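Local coordinates for protein probable enoyl-CoA hydratase/isomerase (Pseudomonas aeruginosa, PDB 7BOR) that binds coenzyme A in a crotonase fold and probably acts as an enoyl-CoA isomerase or a related acyl-CoA enzyme, at residues G12-L18 and R49-G55; I66-L70 and L242-M246; R121-M127 and G160-E166. All blocks are in the same frame, centred on the assembly; numbering follows the deposited sequence.

Contact 1: G12-L18 and R49-G55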
loop_
_atom_site.group_PDB
_atom_site.type_symbol
_atom_site.label_atom_id
_atom_site.label_comp_id
_atom_site.label_asym_id
_atom_site.label_seq_id
_atom_site.Cartn_x
_atom_site.Cartn_y
_atom_site.Cartn_z
ATOM N N GLY A 12 5.032 -21.979 0.501
ATOM C CA GLY A 12 3.934 -21.332 1.210
ATOM C C GLY A 12 3.872 -19.813 1.098
ATOM O O GLY A 12 2.883 -19.213 1.550
ATOM N N LEU A 13 4.867 -19.182 0.478
ATOM C CA LEU A 13 5.043 -17.741 0.497
ATOM C C LEU A 13 5.050 -17.196 -0.925
ATOM O O LEU A 13 5.929 -17.537 -1.725
ATOM C CB LEU A 13 6.353 -17.391 1.208
ATOM C CG LEU A 13 6.825 -15.966 1.031
ATOM C CD1 LEU A 13 5.864 -15.017 1.747
ATOM C CD2 LEU A 13 8.246 -15.852 1.556
ATOM N N LEU A 14 4.099 -16.319 -1.227
ATOM C CA LEU A 14 4.070 -15.621 -2.508
ATOM C C LEU A 14 4.637 -14.220 -2.325
ATOM O O LEU A 14 4.188 -13.482 -1.452
ATOM C CB LEU A 14 2.641 -15.550 -3.060
ATOM C CG LEU A 14 2.559 -14.787 -4.384
ATOM C CD1 LEU A 14 3.411 -15.440 -5.484
ATOM C CD2 LEU A 14 1.119 -14.685 -4.800
ATOM N N THR A 15 5.614 -13.858 -3.147
ATOM C CA THR A 15 6.273 -12.566 -3.076
ATOM C C THR A 15 5.972 -11.734 -4.319
ATOM O O THR A 15 6.353 -12.121 -5.433
ATOM C CB THR A 15 7.782 -12.753 -2.930
ATOM O OG1 THR A 15 8.057 -13.410 -1.691
ATOM C CG2 THR A 15 8.488 -11.406 -2.959
ATOM N N LEU A 16 5.317 -10.575 -4.119
ATOM C CA LEU A 16 5.098 -9.580 -5.175
ATOM C C LEU A 16 6.191 -8.516 -5.077
ATOM O O LEU A 16 6.261 -7.768 -4.094
ATOM C CB LEU A 16 3.717 -8.963 -5.058
ATOM C CG LEU A 16 2.561 -9.955 -4.961
ATOM C CD1 LEU A 16 1.224 -9.232 -4.801
ATOM C CD2 LEU A 16 2.544 -10.896 -6.163
ATOM N N ARG A 17 7.047 -8.446 -6.089
ATOM C CA ARG A 17 8.230 -7.604 -6.059
ATOM C C ARG A 17 8.103 -6.558 -7.165
ATOM O O ARG A 17 8.298 -6.858 -8.342
ATOM C CB ARG A 17 9.501 -8.451 -6.212
ATOM C CG ARG A 17 10.806 -7.681 -6.639
ATOM C CD ARG A 17 11.850 -7.535 -5.508
ATOM N NE ARG A 17 13.181 -7.066 -5.952
ATOM C CZ ARG A 17 13.434 -5.874 -6.518
ATOM N NH1 ARG A 17 12.453 -5.016 -6.763
ATOM N NH2 ARG A 17 14.676 -5.526 -6.857
ATOM N N LEU A 18 7.805 -5.319 -6.780
ATOM C CA LEU A 18 7.786 -4.190 -7.704
ATOM C C LEU A 18 9.148 -3.998 -8.356
ATOM O O LEU A 18 10.147 -3.762 -7.673
ATOM C CB LEU A 18 7.372 -2.932 -6.926
ATOM C CG LEU A 18 5.872 -2.682 -6.662
ATOM C CD1 LEU A 18 5.077 -3.864 -6.177
ATOM C CD2 LEU A 18 5.659 -1.491 -5.685
ATOM N N ARG A 49 0.212 -19.546 1.718
ATOM C CA ARG A 49 -0.074 -19.232 3.110
ATOM C C ARG A 49 0.127 -17.759 3.438
ATOM O O ARG A 49 -0.612 -17.216 4.260
ATOM C CB ARG A 49 0.829 -20.084 4.021
ATOM C CG ARG A 49 0.522 -21.585 3.929
ATOM C CD ARG A 49 0.207 -22.168 5.310
ATOM N NE ARG A 49 -0.471 -21.192 6.170
ATOM C CZ ARG A 49 -0.278 -21.090 7.486
ATOM N NH1 ARG A 49 0.556 -21.926 8.098
ATOM N NH2 ARG A 49 -0.921 -20.154 8.194
ATOM N N VAL A 50 1.075 -17.100 2.784
ATOM C CA VAL A 50 1.452 -15.728 3.110
ATOM C C VAL A 50 1.881 -15.010 1.833
ATOM O O VAL A 50 2.573 -15.583 0.980
ATOM C CB VAL A 50 2.585 -15.705 4.161
ATOM C CG1 VAL A 50 2.968 -14.286 4.523
ATOM C CG2 VAL A 50 2.173 -16.491 5.415
ATOM N N VAL A 51 1.510 -13.728 1.728
ATOM C CA VAL A 51 2.027 -12.861 0.680
ATOM C C VAL A 51 2.957 -11.824 1.284
ATOM O O VAL A 51 2.645 -11.214 2.313
ATOM C CB VAL A 51 0.881 -12.188 -0.104
ATOM C CG1 VAL A 51 1.427 -11.043 -0.998
ATOM C CG2 VAL A 51 0.117 -13.233 -0.930
ATOM N N LEU A 52 4.070 -11.584 0.595
ATOM C CA LEU A 52 4.994 -10.512 0.899
ATOM C C LEU A 52 5.026 -9.495 -0.243
ATOM O O LEU A 52 5.159 -9.869 -1.416
ATOM C CB LEU A 52 6.374 -11.109 1.148
ATOM C CG LEU A 52 7.399 -10.227 1.812
ATOM C CD1 LEU A 52 8.284 -11.144 2.654
ATOM C CD2 LEU A 52 8.151 -9.530 0.740
ATOM N N ILE A 53 4.955 -8.211 0.097
ATOM C CA ILE A 53 5.055 -7.149 -0.905
ATOM C C ILE A 53 6.296 -6.324 -0.641
ATOM O O ILE A 53 6.509 -5.864 0.487
ATOM C CB ILE A 53 3.828 -6.223 -0.892
ATOM C CG1 ILE A 53 2.557 -6.992 -1.131
ATOM C CG2 ILE A 53 3.893 -5.189 -2.022
ATOM C CD1 ILE A 53 1.299 -6.155 -0.999
ATOM N N THR A 54 7.050 -6.027 -1.694
ATOM C CA THR A 54 8.273 -5.252 -1.533
ATOM C C THR A 54 8.715 -4.645 -2.861
ATOM O O THR A 54 8.447 -5.191 -3.931
ATOM C CB THR A 54 9.377 -6.158 -0.946
ATOM O OG1 THR A 54 10.565 -5.412 -0.718
ATOM C CG2 THR A 54 9.702 -7.303 -1.894
ATOM N N GLY A 55 9.409 -3.520 -2.775
ATOM C CA GLY A 55 10.115 -2.973 -3.908
ATOM C C GLY A 55 11.591 -3.335 -3.970
ATOM O O GLY A 55 12.275 -2.882 -4.894
#
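Leu-13 and Val-50 open this parallel strand pair on the face they share with Thr-15, Leu-52, Arg-17 and Thr-54. CG of Leu-13 is anti to the backbone N (chi1 167°); this puts CD1 over the Val-50 carbonyl, 3.4 Å from Val-50 O, where it touches CG1 of Val-50 at 4.1 Å and CB of Leu-52, the next residue on that face, at 4.0 Å. Thr-15 and Leu-52 flank each other with both tips turned to the same face; the threonine presents OG1 to CB of Leu-52 and CG2 to its CD2. The other face is purely aliphatic: CB of Leu-14 packs on CG2 of Val-51 at 4.0 Å, and CD1 of Leu-16 reaches back to CG1 of the same valine.

Between the faces the backbones bond in regular parallel fashion, from Leu-14 N to Val-50 O at 2.8 Å through to Leu-18 N to Thr-54 O. Where the strands begin, Gly-12 O is gripped twice, by Val-50 N at 3.0 Å and by Arg-49 N at 2.7 Å.

The two strands belong to a beta-alpha-beta unit. Its helix 29-44 packs on Leu-14 and Leu-16, while helix 182-196 covers Leu-13, Val-50 and Thr-54; strand 5-9 flanks 13-18, and strand 95-99 follows 50-54 in the sheet.

Contact 2: I66-L70 and L242-M246. With COA (coenzyme A), chain C.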
loop_
_atom_site.group_PDB
_atom_site.type_symbol
_atom_site.label_atom_id
_atom_site.label_comp_id
_atom_site.label_asym_id
_atom_site.label_seq_id
_atom_site.Cartn_x
_atom_site.Cartn_y
_atom_site.Cartn_z
ATOM N N ILE A 66 2.028 9.118 -12.250
ATOM C CA ILE A 66 1.327 10.398 -12.379
ATOM C C ILE A 66 0.890 10.659 -13.830
ATOM O O ILE A 66 -0.160 11.270 -14.075
ATOM C CB ILE A 66 2.225 11.528 -11.838
ATOM C CG1 ILE A 66 2.338 11.387 -10.316
ATOM C CG2 ILE A 66 1.693 12.897 -12.232
ATOM C CD1 ILE A 66 2.982 12.537 -9.627
ATOM N N LEU A 67 1.714 10.250 -14.799
ATOM C CA LEU A 67 1.306 10.278 -16.202
ATOM C C LEU A 67 -0.010 9.558 -16.404
ATOM O O LEU A 67 -0.897 10.050 -17.110
ATOM C CB LEU A 67 2.371 9.625 -17.082
ATOM C CG LEU A 67 3.562 10.497 -17.464
ATOM C CD1 LEU A 67 4.292 9.848 -18.623
ATOM C CD2 LEU A 67 3.102 11.872 -17.846
ATOM N N ASP A 68 -0.144 8.365 -15.815
ATOM C CA ASP A 68 -1.416 7.670 -15.879
ATOM C C ASP A 68 -2.527 8.544 -15.324
ATOM O O ASP A 68 -3.620 8.606 -15.898
ATOM C CB ASP A 68 -1.336 6.348 -15.123
ATOM C CG ASP A 68 -0.607 5.273 -15.907
ATOM O OD1 ASP A 68 0.421 5.589 -16.577
ATOM O OD2 ASP A 68 -1.055 4.107 -15.814
ATOM N N PHE A 69 -2.252 9.246 -14.222
ATOM C CA PHE A 69 -3.260 10.107 -13.608
ATOM C C PHE A 69 -3.661 11.242 -14.540
ATOM O O PHE A 69 -4.836 11.626 -14.594
ATOM C CB PHE A 69 -2.740 10.691 -12.289
ATOM C CG PHE A 69 -3.128 9.904 -11.086
ATOM C CD1 PHE A 69 -3.984 8.807 -11.194
ATOM C CD2 PHE A 69 -2.651 10.255 -9.837
ATOM C CE1 PHE A 69 -4.370 8.082 -10.088
ATOM C CE2 PHE A 69 -3.009 9.518 -8.729
ATOM C CZ PHE A 69 -3.879 8.437 -8.852
ATOM N N LEU A 70 -2.694 11.783 -15.263
ATOM C CA LEU A 70 -2.912 12.940 -16.117
ATOM C C LEU A 70 -3.566 12.550 -17.439
ATOM O O LEU A 70 -4.478 13.238 -17.895
ATOM C CB LEU A 70 -1.579 13.636 -16.373
ATOM C CG LEU A 70 -1.102 14.526 -15.222
ATOM C CD1 LEU A 70 0.386 14.877 -15.378
ATOM C CD2 LEU A 70 -1.961 15.804 -15.106
ATOM N N LEU A 242 -0.207 18.320 -10.640
ATOM C CA LEU A 242 0.310 17.047 -11.125
ATOM C C LEU A 242 1.318 17.245 -12.253
ATOM O O LEU A 242 2.394 16.628 -12.258
ATOM C CB LEU A 242 -0.858 16.168 -11.599
ATOM C CG LEU A 242 -1.618 15.352 -10.564
ATOM C CD1 LEU A 242 -2.770 14.530 -11.221
ATOM C CD2 LEU A 242 -0.623 14.473 -9.816
ATOM N N SER A 243 0.959 18.062 -13.248
ATOM C CA SER A 243 1.866 18.308 -14.356
ATOM C C SER A 243 2.999 19.204 -13.920
ATOM O O SER A 243 4.018 19.262 -14.607
ATOM C CB SER A 243 1.123 18.915 -15.553
ATOM O OG SER A 243 0.400 20.061 -15.175
ATOM N N ALA A 244 2.837 19.882 -12.783
ATOM C CA ALA A 244 3.925 20.651 -12.188
ATOM C C ALA A 244 5.012 19.734 -11.636
ATOM O O ALA A 244 6.206 20.058 -11.735
ATOM C CB ALA A 244 3.390 21.556 -11.073
ATOM N N PHE A 245 4.616 18.582 -11.053
ATOM C CA PHE A 245 5.598 17.609 -10.563
ATOM C C PHE A 245 6.440 17.026 -11.704
ATOM O O PHE A 245 7.674 17.058 -11.653
ATOM C CB PHE A 245 4.924 16.477 -9.770
ATOM C CG PHE A 245 5.917 15.472 -9.253
ATOM C CD1 PHE A 245 6.362 14.424 -10.061
ATOM C CD2 PHE A 245 6.464 15.616 -7.993
ATOM C CE1 PHE A 245 7.333 13.541 -9.612
ATOM C CE2 PHE A 245 7.421 14.729 -7.532
ATOM C CZ PHE A 245 7.872 13.706 -8.351
ATOM N N MET A 246 5.810 16.444 -12.721
ATOM C CA MET A 246 6.493 16.395 -14.008
ATOM C C MET A 246 6.948 17.820 -14.343
ATOM O O MET A 246 6.365 18.796 -13.867
ATOM C CB MET A 246 5.558 15.827 -15.079
ATOM C CG MET A 246 4.454 14.903 -14.532
ATOM S SD MET A 246 5.040 13.415 -13.673
ATOM C CE MET A 246 5.381 12.361 -15.077
HETATM N N1A COA C . 4.924 8.950 -11.501
HETATM C C2A COA C . 5.561 9.090 -12.698
HETATM N N3A COA C . 6.922 9.181 -12.774
HETATM C C4A COA C . 7.603 9.106 -11.619
HETATM C C5A COA C . 6.995 8.964 -10.423
HETATM C C6A COA C . 5.619 8.889 -10.369
HETATM N N6A COA C . 4.790 8.719 -9.166
HETATM N N7A COA C . 7.939 8.930 -9.442
HETATM C C8A COA C . 9.155 9.058 -10.016
HETATM N N9A COA C . 8.898 9.175 -11.314
HETATM C C1B COA C . 10.041 9.279 -12.244
HETATM C C2B COA C . 10.629 10.773 -12.417
HETATM O O2B COA C . 9.676 11.546 -13.252
HETATM C C3B COA C . 11.776 10.494 -12.969
HETATM O O3B COA C . 11.598 10.137 -14.403
HETATM P P3B COA C . 12.803 10.254 -15.484
HETATM O O7A COA C . 14.118 9.777 -14.900
HETATM O O8A COA C . 12.891 11.701 -15.886
HETATM O O9A COA C . 12.447 9.364 -16.637
HETATM C C4B COA C . 12.307 9.200 -12.301
HETATM O O4B COA C . 11.013 8.470 -11.884
HETATM C C5B COA C . 13.125 9.413 -11.169
HETATM O O5B COA C . 12.299 10.019 -10.227
HETATM P P1A COA C . 12.888 11.271 -9.357
HETATM O O1A COA C . 11.779 12.100 -8.742
HETATM O O2A COA C . 13.795 12.187 -10.148
HETATM O O3A COA C . 13.812 10.544 -8.201
HETATM P P2A COA C . 13.940 11.310 -6.745
HETATM O O4A COA C . 14.979 10.545 -5.931
HETATM O O5A COA C . 14.296 12.727 -7.080
HETATM O O6A COA C . 12.469 11.380 -5.973
HETATM C CBP COA C . 10.444 10.567 -4.980
HETATM C CCP COA C . 11.913 10.189 -5.392
HETATM C CDP COA C . 9.610 9.254 -4.766
HETATM C CEP COA C . 10.447 11.397 -3.672
HETATM C CAP COA C . 9.945 11.441 -6.176
HETATM O OAP COA C . 10.132 10.694 -7.339
HETATM C C9P COA C . 8.458 11.785 -6.090
HETATM O O9P COA C . 8.035 12.605 -5.330
HETATM N N8P COA C . 7.587 11.054 -7.034
HETATM C C7P COA C . 6.138 11.264 -7.067
HETATM C C6P COA C . 5.489 10.914 -5.695
HETATM C C5P COA C . 3.956 11.154 -5.885
HETATM O O5P COA C . 3.485 12.237 -5.920
HETATM N N4P COA C . 3.109 9.982 -6.012
HETATM C C3P COA C . 1.696 10.152 -6.241
HETATM C C2P COA C . 0.985 10.476 -4.952
HETATM S S1P COA C . -0.747 10.612 -5.449
#
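Ile-66 N gives its hydrogen to N1A of the coenzyme A adenine, a bond of 3.0 Å that is nearly straight, 168° at the hydrogen. The donor is a backbone amide at the start of helix 66-71, and the side chain of the same residue carries much of the contact with 242-246. CG1 of Ile-66 turns to the adenine, close to N1A and N6A, whereas CG2 points toward Leu-242 of the last helix and Met-246 just beyond it, 3.7 Å from both Leu-242 CD2 and Met-246 SD. Its CD1 reaches on to CD1 of Phe-245 at 3.9 Å, the two side chains roughly perpendicular. One isoleucine thus sits between cofactor and helix.

Around it the packing is apolar. Leu-70 and Leu-242 run antiparallel alongside one another, CD2 of the first 3.7 Å from CB of the second, and CD1 of Leu-242 reaches CB of Phe-69. Met-246, bent at chi2 and chi3 (-61° and -81°), sets SD beside CG2 and CB of Ile-66 and CE against CG and CD2 of Leu-67.

The CZ end of the Phe-245 ring comes up against the pantetheine amide at N8P and C9P, and the edge of the Phe-69 ring faces S1P, 4.1 Å from CE2. Arg-248 NH2 also hydrogen-bonds coenzyme A, and the backbone O atoms of Ser-62 and Asn-64 accept from it. Adenine held by a backbone amide, with the pantetheine leading inward to the thiol, is the CoA-binding mode of the crotonase fold, here closed on one side by the C-terminal helix.

Contact 3: R121-M127 and G160-E166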
loop_
_atom_site.group_PDB
_atom_site.type_symbol
_atom_site.label_atom_id
_atom_site.label_comp_id
_atom_site.label_asym_id
_atom_site.label_seq_id
_atom_site.Cartn_x
_atom_site.Cartn_y
_atom_site.Cartn_z
ATOM N N ARG A 121 14.783 1.969 8.715
ATOM C CA ARG A 121 14.704 3.122 9.606
ATOM C C ARG A 121 14.580 4.430 8.840
ATOM O O ARG A 121 14.015 5.431 9.345
ATOM C CB ARG A 121 15.938 3.172 10.524
ATOM C CG ARG A 121 15.739 2.571 11.784
ATOM C CD ARG A 121 17.016 2.840 12.726
ATOM N NE ARG A 121 18.154 2.062 12.263
ATOM C CZ ARG A 121 18.446 0.822 12.666
ATOM N NH1 ARG A 121 19.535 0.225 12.198
ATOM N NH2 ARG A 121 17.672 0.180 13.546
ATOM N N ASN A 122 15.323 4.515 7.737
ATOM C CA ASN A 122 15.400 5.739 6.958
ATOM C C ASN A 122 14.502 5.702 5.731
ATOM O O ASN A 122 14.700 6.514 4.818
ATOM C CB ASN A 122 16.854 6.035 6.498
ATOM C CG ASN A 122 17.796 6.358 7.684
ATOM O OD1 ASN A 122 17.824 7.467 8.200
ATOM N ND2 ASN A 122 18.520 5.356 8.125
ATOM N N ALA A 123 13.553 4.771 5.664
ATOM C CA ALA A 123 12.592 4.869 4.580
ATOM C C ALA A 123 11.906 6.219 4.688
ATOM O O ALA A 123 11.911 6.846 5.746
ATOM C CB ALA A 123 11.579 3.717 4.630
ATOM N N ARG A 124 11.320 6.675 3.575
ATOM C CA ARG A 124 10.688 7.997 3.485
ATOM C C ARG A 124 9.225 7.829 3.103
ATOM O O ARG A 124 8.921 7.598 1.935
ATOM C CB ARG A 124 11.349 8.865 2.427
ATOM C CG ARG A 124 12.698 9.376 2.776
ATOM C CD ARG A 124 13.633 9.453 1.553
ATOM N NE ARG A 124 14.926 9.969 1.988
ATOM C CZ ARG A 124 15.473 11.114 1.581
ATOM N NH1 ARG A 124 14.890 11.866 0.643
ATOM N NH2 ARG A 124 16.641 11.495 2.094
ATOM N N LEU A 125 8.325 8.010 4.050
ATOM C CA LEU A 125 6.912 7.775 3.824
ATOM C C LEU A 125 6.194 9.106 3.709
ATOM O O LEU A 125 6.406 9.994 4.547
ATOM C CB LEU A 125 6.308 6.968 4.965
ATOM C CG LEU A 125 6.781 5.531 5.142
ATOM C CD1 LEU A 125 8.096 5.564 5.995
ATOM C CD2 LEU A 125 5.733 4.597 5.733
ATOM N N LYS A 126 5.327 9.257 2.698
ATOM C CA LYS A 126 4.399 10.375 2.800
ATOM C C LYS A 126 3.131 10.190 1.972
ATOM O O LYS A 126 3.073 9.382 1.048
ATOM C CB LYS A 126 5.053 11.704 2.438
ATOM C CG LYS A 126 5.332 12.006 1.033
ATOM C CD LYS A 126 5.756 13.481 0.929
ATOM C CE LYS A 126 6.051 13.829 -0.508
ATOM N NZ LYS A 126 7.451 14.311 -0.787
ATOM N N MET A 127 2.144 11.030 2.284
ATOM C CA MET A 127 0.834 11.012 1.609
ATOM C C MET A 127 0.661 12.403 1.017
ATOM O O MET A 127 0.164 13.325 1.686
ATOM C CB MET A 127 -0.268 10.622 2.582
ATOM C CG MET A 127 -0.186 9.135 2.869
ATOM S SD MET A 127 -1.099 8.549 4.311
ATOM C CE MET A 127 -0.033 9.286 5.573
ATOM N N GLY A 160 0.397 16.715 4.451
ATOM C CA GLY A 160 1.268 15.898 3.618
ATOM C C GLY A 160 2.672 15.757 4.174
ATOM O O GLY A 160 3.614 15.492 3.415
ATOM N N GLN A 161 2.818 15.863 5.501
ATOM C CA GLN A 161 4.129 15.769 6.148
ATOM C C GLN A 161 4.739 14.394 5.933
ATOM O O GLN A 161 4.093 13.374 6.165
ATOM C CB GLN A 161 3.970 16.059 7.646
ATOM C CG GLN A 161 5.235 15.893 8.496
ATOM C CD GLN A 161 6.301 16.887 8.148
ATOM O OE1 GLN A 161 6.099 18.109 8.190
ATOM N NE2 GLN A 161 7.443 16.376 7.781
ATOM N N ASP A 162 5.988 14.347 5.490
ATOM C CA ASP A 162 6.599 13.032 5.385
ATOM C C ASP A 162 7.214 12.624 6.719
ATOM O O ASP A 162 7.329 13.409 7.668
ATOM C CB ASP A 162 7.653 12.937 4.276
ATOM C CG ASP A 162 8.568 14.103 4.238
ATOM O OD1 ASP A 162 9.095 14.412 5.311
ATOM O OD2 ASP A 162 8.750 14.691 3.129
ATOM N N PHE A 163 7.530 11.347 6.798
ATOM C CA PHE A 163 7.981 10.770 8.039
ATOM C C PHE A 163 8.871 9.594 7.725
ATOM O O PHE A 163 8.845 9.051 6.620
ATOM C CB PHE A 163 6.824 10.372 8.940
ATOM C CG PHE A 163 5.809 9.453 8.338
ATOM C CD1 PHE A 163 4.771 9.939 7.519
ATOM C CD2 PHE A 163 5.786 8.108 8.672
ATOM C CE1 PHE A 163 3.786 9.080 7.035
ATOM C CE2 PHE A 163 4.766 7.263 8.205
ATOM C CZ PHE A 163 3.786 7.748 7.387
ATOM N N SER A 164 9.740 9.289 8.669
ATOM C CA SER A 164 10.739 8.249 8.486
ATOM C C SER A 164 10.156 6.907 8.889
ATOM O O SER A 164 9.157 6.822 9.616
ATOM C CB SER A 164 11.973 8.500 9.362
ATOM O OG SER A 164 11.604 8.364 10.770
ATOM N N GLY A 165 10.819 5.841 8.442
ATOM C CA GLY A 165 10.451 4.512 8.906
ATOM C C GLY A 165 10.505 4.387 10.421
ATOM O O GLY A 165 9.681 3.697 11.032
ATOM N N GLU A 166 11.532 4.973 11.032
ATOM C CA GLU A 166 11.610 5.032 12.484
ATOM C C GLU A 166 10.304 5.589 13.064
ATOM O O GLU A 166 9.710 5.009 13.983
ATOM C CB GLU A 166 12.814 5.899 12.880
ATOM C CG GLU A 166 13.132 5.814 14.363
ATOM C CD GLU A 166 14.093 4.655 14.652
ATOM O OE1 GLU A 166 15.339 4.830 14.475
ATOM O OE2 GLU A 166 13.596 3.562 15.014
HETATM O O HOH W 1 2.146 12.383 4.821
#
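Leu-125 lays its CB over one face of the Phe-163 ring, 3.6 Å from the centroid and 16° off the ring normal, a CH-pi contact offset toward the rim. In Phe-163 a chi1 of 55° tucks CG over its own backbone, flanked by N and C, and leans the ring toward 121-127. CD2 of Leu-125 follows along the CE2 side, while its CD1 lies against the backbone from Phe-163 O to Gly-165 N. Met-127 brings CE to the ring edge at CE1.

On the backbone, Leu-125 and Phe-163 form a hydrogen-bonded antiparallel pair: Leu-125 N to Phe-163 O is 2.8 Å, and the return bond from Phe-163 N to Leu-125 O is 2.9 Å. Next to it, Lys-126 takes the same kind of first torsion (chi1 74°) and extends alongside Asp-162 in a shared direction, with CB to CB 3.4 Å; NZ and OD2 stay beyond salt-bridge distance. A water joins Met-127 N to Gln-161 O and carries the pairing past the strand ends.

At the other end the helix start takes over. Glu-166 N bonds Arg-121 O at 3.0 Å, and Gly-165 N bonds Ala-123 O from above the carbonyl plane. Arg-121 and Glu-166 keep each other company, CD of the arginine 3.1 Å from OE1 of the glutamate; Arg-121 NE and Glu-166 OE1 are 4.5 Å apart, too far for a salt bridge.

Trp-171 meets the Phe-163 ring. Thr-108 touches Leu-125, Met-127 and Phe-163, and Leu-156 touches Met-127 and Phe-163. Strand 163-164, the edge of the small three-stranded sheet of this crotonase-family chain, runs straight into helix 165-171, which Ser-164 caps as its N-cap residue, OG bonded to Gln-167 N.

From the N terminus, contact 1 closes first: the chain leaves 12-18, passes through helix 29-44 and returns at 49-55, joining two strands of the six-stranded main sheet. Strand 50-54 then leads on to helix 66-71, where contact 2 opens; it closes only at 242-246, near the C terminus, so its long loop takes in most of the remaining chain and brings the last helix to the coenzyme A site. Contact 3, between 121-127 and 160-166, is nested inside that loop and joins two strands of the small three-stranded sheet. None of the three touch; contacts 2 and 3 come nearest, about 7 Å between closest atoms.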